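Local coordinates for alcohol dehydrogenase (Aeropyrum pernix, PDB 1H2B), which catalyses the zinc-dependent oxidation of alcohols, probably with NAD(+) as the hydride acceptor, at the interface of chains A and B. Coordinates in Å, arbitrary orientation; residue numbers count along the deposited sequence, not the author numbering. Chains: chain A/B, Alcohol dehydrogenase.

Contact 1: the interface of chains A and B. Residues chain A 291-294; chain B 288-290.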
# COMPACT_ATOMS: atom_id res chain seq x y z
N ARG A 291 -1.22 20.16 -19.57
CA ARG A 291 -2.44 21.02 -19.67
C ARG A 291 -3.62 20.13 -19.87
O ARG A 291 -3.68 19.40 -20.86
CB ARG A 291 -2.37 22.00 -20.83
CG ARG A 291 -0.97 22.35 -21.29
CD ARG A 291 -0.75 23.78 -21.73
NE ARG A 291 0.11 24.50 -20.80
CZ ARG A 291 1.25 25.10 -21.14
NH1 ARG A 291 1.69 25.04 -22.41
NH2 ARG A 291 1.98 25.73 -20.21
N PHE A 292 -4.53 20.12 -18.89
CA PHE A 292 -5.60 19.14 -18.89
C PHE A 292 -6.73 19.69 -18.03
O PHE A 292 -6.46 20.25 -16.95
CB PHE A 292 -5.08 17.81 -18.36
CG PHE A 292 -5.99 16.66 -18.62
CD1 PHE A 292 -6.11 16.11 -19.90
CD2 PHE A 292 -6.73 16.10 -17.60
CE1 PHE A 292 -6.95 15.03 -20.13
CE2 PHE A 292 -7.57 15.02 -17.83
CZ PHE A 292 -7.68 14.47 -19.09
N PRO A 293 -7.98 19.62 -18.47
CA PRO A 293 -9.09 20.19 -17.69
C PRO A 293 -9.33 19.43 -16.37
O PRO A 293 -9.39 18.16 -16.39
CB PRO A 293 -10.31 20.06 -18.59
CG PRO A 293 -9.76 19.73 -19.94
CD PRO A 293 -8.43 19.03 -19.76
N THR A 294 -9.43 20.18 -15.26
CA THR A 294 -9.74 19.48 -14.00
C THR A 294 -11.08 18.75 -14.02
O THR A 294 -11.26 17.78 -13.28
CB THR A 294 -9.63 20.40 -12.76
OG1 THR A 294 -10.43 21.57 -12.96
CG2 THR A 294 -8.23 20.87 -12.55
N GLY B 288 -11.08 24.76 -13.54
CA GLY B 288 -9.84 25.29 -14.08
C GLY B 288 -9.06 24.30 -14.92
O GLY B 288 -9.38 23.12 -14.91
N GLU B 289 -8.08 24.78 -15.70
CA GLU B 289 -7.22 23.87 -16.43
C GLU B 289 -5.91 23.71 -15.74
O GLU B 289 -5.29 24.66 -15.39
CB GLU B 289 -7.00 24.38 -17.86
CG GLU B 289 -6.41 23.28 -18.72
CD GLU B 289 -7.37 22.75 -19.77
OE1 GLU B 289 -6.89 22.16 -20.75
OE2 GLU B 289 -8.61 22.95 -19.62
N LEU B 290 -5.48 22.46 -15.48
CA LEU B 290 -4.17 22.23 -14.88
C LEU B 290 -3.06 22.54 -15.89
O LEU B 290 -3.16 22.08 -17.03
CB LEU B 290 -4.11 20.76 -14.38
CG LEU B 290 -2.80 20.27 -13.75
CD1 LEU B 290 -2.45 20.98 -12.43
CD2 LEU B 290 -2.98 18.78 -13.49
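B:Glu289 lies side by side with A:Pro293, the two side chains pointing the same way where strand 289-293 of one chain runs antiparallel to its counterpart. The glutamate buries the most surface in this patch. Its CG is anti to the backbone N (chi1 -166°), and a bend at chi2 then folds the carboxylate over the peptide between A:Phe292 and A:Pro293. The carboxyl carbon CD of B:Glu289 comes within 3.4 Å of the A:Pro293 N, and OE2 of B:Glu289 sits 3.4 Å from CG of the A:Pro293 ring. A proline nitrogen has no hydrogen to give, so the strand pairing rests on its neighbours. A:Phe292 N donates to B:Leu290 O at 3.0 Å, and B:Leu290 N returns a bond to A:Phe292 O at 2.8 Å. At the strand end, one carbonyl serves two donors from a single residue: B:Gly288 O accepts the backbone A:Thr294 N at 3.0 Å and the A:Thr294 hydroxyl OG1 at 2.7 Å, the latter tilted from the carbonyl plane. The arrangement joins a beta-strand of each chain across the two-fold, as is typical of dimer formation through the coenzyme domains in this family, and probably helps hold the assembly together.

Contact 2: the interface of chains A and B. Residues chain A 64-65, 68, 286-287; chain B 294-295, 298-299.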
# COMPACT_ATOMS: atom_id res chain seq x y z
N MET A 64 17.92 23.98 -20.78
CA MET A 64 16.67 23.73 -20.07
C MET A 64 16.83 23.70 -18.55
O MET A 64 15.88 23.99 -17.82
CB MET A 64 16.07 22.39 -20.54
CG MET A 64 14.63 22.22 -20.18
SD MET A 64 13.94 20.72 -20.82
CE MET A 64 14.09 21.02 -22.61
N TRP A 65 18.03 23.35 -18.09
CA TRP A 65 18.30 23.19 -16.66
C TRP A 65 19.01 24.40 -16.04
O TRP A 65 19.32 24.38 -14.85
CB TRP A 65 19.15 21.94 -16.42
CG TRP A 65 18.33 20.69 -16.56
CD1 TRP A 65 18.27 19.85 -17.66
CD2 TRP A 65 17.46 20.13 -15.59
NE1 TRP A 65 17.42 18.80 -17.41
CE2 TRP A 65 16.90 18.95 -16.15
CE3 TRP A 65 17.09 20.49 -14.28
CZ2 TRP A 65 16.01 18.14 -15.45
CZ3 TRP A 65 16.19 19.67 -13.59
CH2 TRP A 65 15.66 18.52 -14.19
N LEU A 68 16.99 26.15 -13.04
CA LEU A 68 16.85 25.32 -11.85
C LEU A 68 18.18 24.87 -11.23
O LEU A 68 18.23 24.57 -10.04
CB LEU A 68 15.99 24.09 -12.15
CG LEU A 68 14.45 24.21 -12.18
CD1 LEU A 68 13.82 22.93 -12.76
CD2 LEU A 68 13.87 24.51 -10.79
N TYR A 286 10.45 14.87 -19.95
CA TYR A 286 10.03 16.23 -19.63
C TYR A 286 10.44 17.17 -20.73
O TYR A 286 11.19 16.83 -21.62
CB TYR A 286 10.62 16.66 -18.27
CG TYR A 286 12.12 16.62 -18.29
CD1 TYR A 286 12.87 17.73 -18.69
CD2 TYR A 286 12.81 15.46 -17.94
CE1 TYR A 286 14.27 17.67 -18.74
CE2 TYR A 286 14.21 15.38 -18.00
CZ TYR A 286 14.92 16.49 -18.41
OH TYR A 286 16.27 16.44 -18.52
N GLY A 287 9.91 18.38 -20.62
CA GLY A 287 10.15 19.43 -21.62
C GLY A 287 8.84 20.11 -21.98
O GLY A 287 8.84 21.33 -22.26
N THR B 294 6.39 19.92 -17.07
CA THR B 294 6.86 18.58 -16.68
C THR B 294 8.25 18.57 -16.06
O THR B 294 8.58 17.66 -15.29
CB THR B 294 6.76 17.55 -17.83
OG1 THR B 294 7.43 18.06 -18.99
CG2 THR B 294 5.34 17.32 -18.23
N ILE B 295 9.13 19.54 -16.38
CA ILE B 295 10.45 19.46 -15.79
C ILE B 295 10.31 19.60 -14.25
O ILE B 295 11.11 19.04 -13.52
CB ILE B 295 11.43 20.50 -16.38
CG1 ILE B 295 12.86 20.21 -15.91
CG2 ILE B 295 10.95 21.95 -16.07
CD1 ILE B 295 13.97 20.98 -16.74
N ILE B 298 8.86 16.17 -12.73
CA ILE B 298 9.89 15.16 -12.47
C ILE B 298 10.93 15.65 -11.46
O ILE B 298 11.35 14.86 -10.59
CB ILE B 298 10.48 14.56 -13.79
CG1 ILE B 298 11.42 15.54 -14.49
CG2 ILE B 298 9.37 14.11 -14.72
CD1 ILE B 298 12.89 15.43 -14.08
N SER B 299 11.36 16.91 -11.51
CA SER B 299 12.47 17.29 -10.63
C SER B 299 12.06 17.32 -9.15
O SER B 299 12.92 17.06 -8.30
CB SER B 299 13.14 18.60 -11.05
OG SER B 299 12.20 19.62 -11.00
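B:Ile295 presses its terminal methyl onto the indole of A:Trp65, a clear case of an aliphatic tip used against an aromatic face. CD1 stands over the centre of the ring system and makes CH-pi contacts with both of its rings, coming 3.6 Å from A:Trp65 CE2. The isoleucine and the indole run alongside one another in opposite senses. An extended isoleucine, with CG1 anti to the backbone N (chi1 -170°), carries the methyl this far, and CG of A:Met64 meets the same CD1 at 3.7 Å. A bond at its edge helps to fix the indole's rotation: A:Trp65 NE1 donates to the phenol oxygen OH of A:Tyr286 at 2.9 Å, with that oxygen in the indole plane. A:Tyr286 in turn meets two isoleucines. Its CD1 touches CG1 of B:Ile295, the side chains crossing obliquely, while its CD2 lies 3.7 Å from CG1 of B:Ile298, which crosses the tyrosine at about a right angle. A polar bond adds to this packing, from A:Gly287 N to the hydroxyl OG1 of B:Thr294 at 3.0 Å. B:Ser299 OG bonds back to B:Ile295 O at 2.8 Å within its own helix, and its CB packs near A:Trp65 CH2. Helix 294-299 of chain B thus docks against chain A between the loop holding A:Met64 and A:Trp65, which leads into helix 66-69, and the loop after strand 279-283, where A:Tyr286 belongs to the NAD(+) site.

Contact 3: the interface of chains A and B. Residues chain A 122, 175, 179, 306-308; chain B 278, 298, 301.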
# COMPACT_ATOMS: atom_id res chain seq x y z
N HIS A 122 16.03 12.52 -3.16
CA HIS A 122 15.40 13.59 -2.35
C HIS A 122 16.30 14.08 -1.24
O HIS A 122 15.87 14.85 -0.38
CB HIS A 122 14.04 13.13 -1.89
CG HIS A 122 13.13 12.97 -3.07
ND1 HIS A 122 12.77 14.04 -3.85
CD2 HIS A 122 12.62 11.87 -3.67
CE1 HIS A 122 12.03 13.62 -4.86
NE2 HIS A 122 11.93 12.30 -4.78
N ARG A 175 12.12 2.37 -11.57
CA ARG A 175 11.28 3.03 -10.56
C ARG A 175 9.91 3.37 -11.14
O ARG A 175 8.89 3.22 -10.47
CB ARG A 175 11.95 4.31 -10.06
CG ARG A 175 11.12 5.02 -8.98
CD ARG A 175 11.88 6.23 -8.54
NE ARG A 175 11.22 6.99 -7.46
CZ ARG A 175 11.42 6.83 -6.14
NH1 ARG A 175 12.20 5.86 -5.66
NH2 ARG A 175 10.84 7.67 -5.29
N LYS A 179 6.10 2.00 -9.97
CA LYS A 179 4.88 2.78 -9.80
C LYS A 179 3.73 2.18 -10.56
O LYS A 179 2.64 2.02 -10.02
CB LYS A 179 5.08 4.25 -10.24
CG LYS A 179 5.93 5.06 -9.26
CD LYS A 179 6.01 6.51 -9.77
CE LYS A 179 6.65 7.44 -8.76
NZ LYS A 179 8.07 7.12 -8.58
N GLY A 306 4.80 12.11 -11.38
CA GLY A 306 6.20 12.23 -11.77
C GLY A 306 7.01 11.07 -11.20
O GLY A 306 6.69 10.54 -10.12
N SER A 307 8.04 10.69 -11.93
CA SER A 307 9.01 9.71 -11.45
C SER A 307 10.38 10.24 -11.76
O SER A 307 10.63 10.74 -12.87
CB SER A 307 8.72 8.34 -12.12
OG SER A 307 9.37 7.32 -11.36
N LEU A 308 11.28 10.13 -10.78
CA LEU A 308 12.58 10.74 -10.86
C LEU A 308 13.69 9.72 -10.60
O LEU A 308 13.86 9.25 -9.47
CB LEU A 308 12.64 11.90 -9.84
CG LEU A 308 14.02 12.58 -9.69
CD1 LEU A 308 14.41 13.32 -10.98
CD2 LEU A 308 14.02 13.55 -8.48
N MET B 278 8.33 15.11 -3.54
CA MET B 278 7.40 13.99 -3.45
C MET B 278 6.00 14.42 -2.96
O MET B 278 5.18 13.58 -2.60
CB MET B 278 7.97 12.80 -2.65
CG MET B 278 8.89 11.96 -3.51
SD MET B 278 9.54 10.47 -2.69
CE MET B 278 8.18 9.49 -2.56
N ILE B 298 8.86 16.17 -12.73
CA ILE B 298 9.89 15.16 -12.47
C ILE B 298 10.93 15.65 -11.46
O ILE B 298 11.35 14.86 -10.59
CB ILE B 298 10.48 14.56 -13.79
CG1 ILE B 298 11.42 15.54 -14.49
CG2 ILE B 298 9.37 14.11 -14.72
CD1 ILE B 298 12.89 15.43 -14.08
N GLU B 301 9.46 15.32 -8.28
CA GLU B 301 8.74 14.03 -8.19
C GLU B 301 7.35 14.17 -7.53
O GLU B 301 7.02 13.48 -6.54
CB GLU B 301 9.59 12.95 -7.51
CG GLU B 301 9.21 11.56 -8.05
CD GLU B 301 10.04 10.40 -7.54
OE1 GLU B 301 10.75 10.53 -6.52
OE2 GLU B 301 9.94 9.32 -8.19
O HOH W 1 13.38 9.38 -6.78
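A:Leu308 crosses B:Ile298 at about a right angle, with CD1 of A:Leu308 4.1 Å from CD1 of B:Ile298, and its CB and CG pack against the backbone carbonyl of B:Ile298. Further out, the A:His122 ring meets B:Met278, CD2 of the histidine lying 3.5 Å from the methionine SD, while CB of B:Glu301 approaches the imidazole edge in its plane. B:Glu301 then extends beyond CG (chi2 175°) to place its carboxylate among donors from chain A. OE1 accepts A:His122 NE2 at 2.7 Å through its anti lone pair; the bond is nearly straight (173° at H), with ring and carboxylate close to coplanar. OE2 accepts A:Arg175 NE, tip to tip, at 2.8 Å through the syn lone pair, as well as A:Lys179 NZ at 2.9 Å, out of the carboxylate plane on one face, and the backbone A:Leu308 N at 3.0 Å on the opposite face. A:Lys179 NZ also holds A:Ser307 OG. Water 1 links B:Glu301 OE1 to A:Leu308 O. The nearby positive charges of A:Arg175 and A:Lys179 probably favour the ionised carboxylate. One buried glutamate thereby ties the partner subunit to a segment of chain A that contributes A:Ser307 to the NAD(+) site and A:Leu308 to the octanoic acid pocket, probably steadying both.

Contact 1 lies about 19 Å from contact 2 and about 21 Å from contact 3, measured between centres of C-alpha atoms, whereas contacts 2 and 3 are about 12 Å apart and share B:Ile298. Each uses part of one stretch, from B:Gly288 through strand 289-293 and helix 294-299 to B:Glu301. The hydroxyl of A:Thr294 donates in contact 1 and that of B:Thr294 accepts in contact 2, so through the two-fold each copy does both. Strand pairing therefore continues directly into side chains that touch residues lining the partner's cofactor and ligand pockets, which suggests that assembly and active-site shape are coupled.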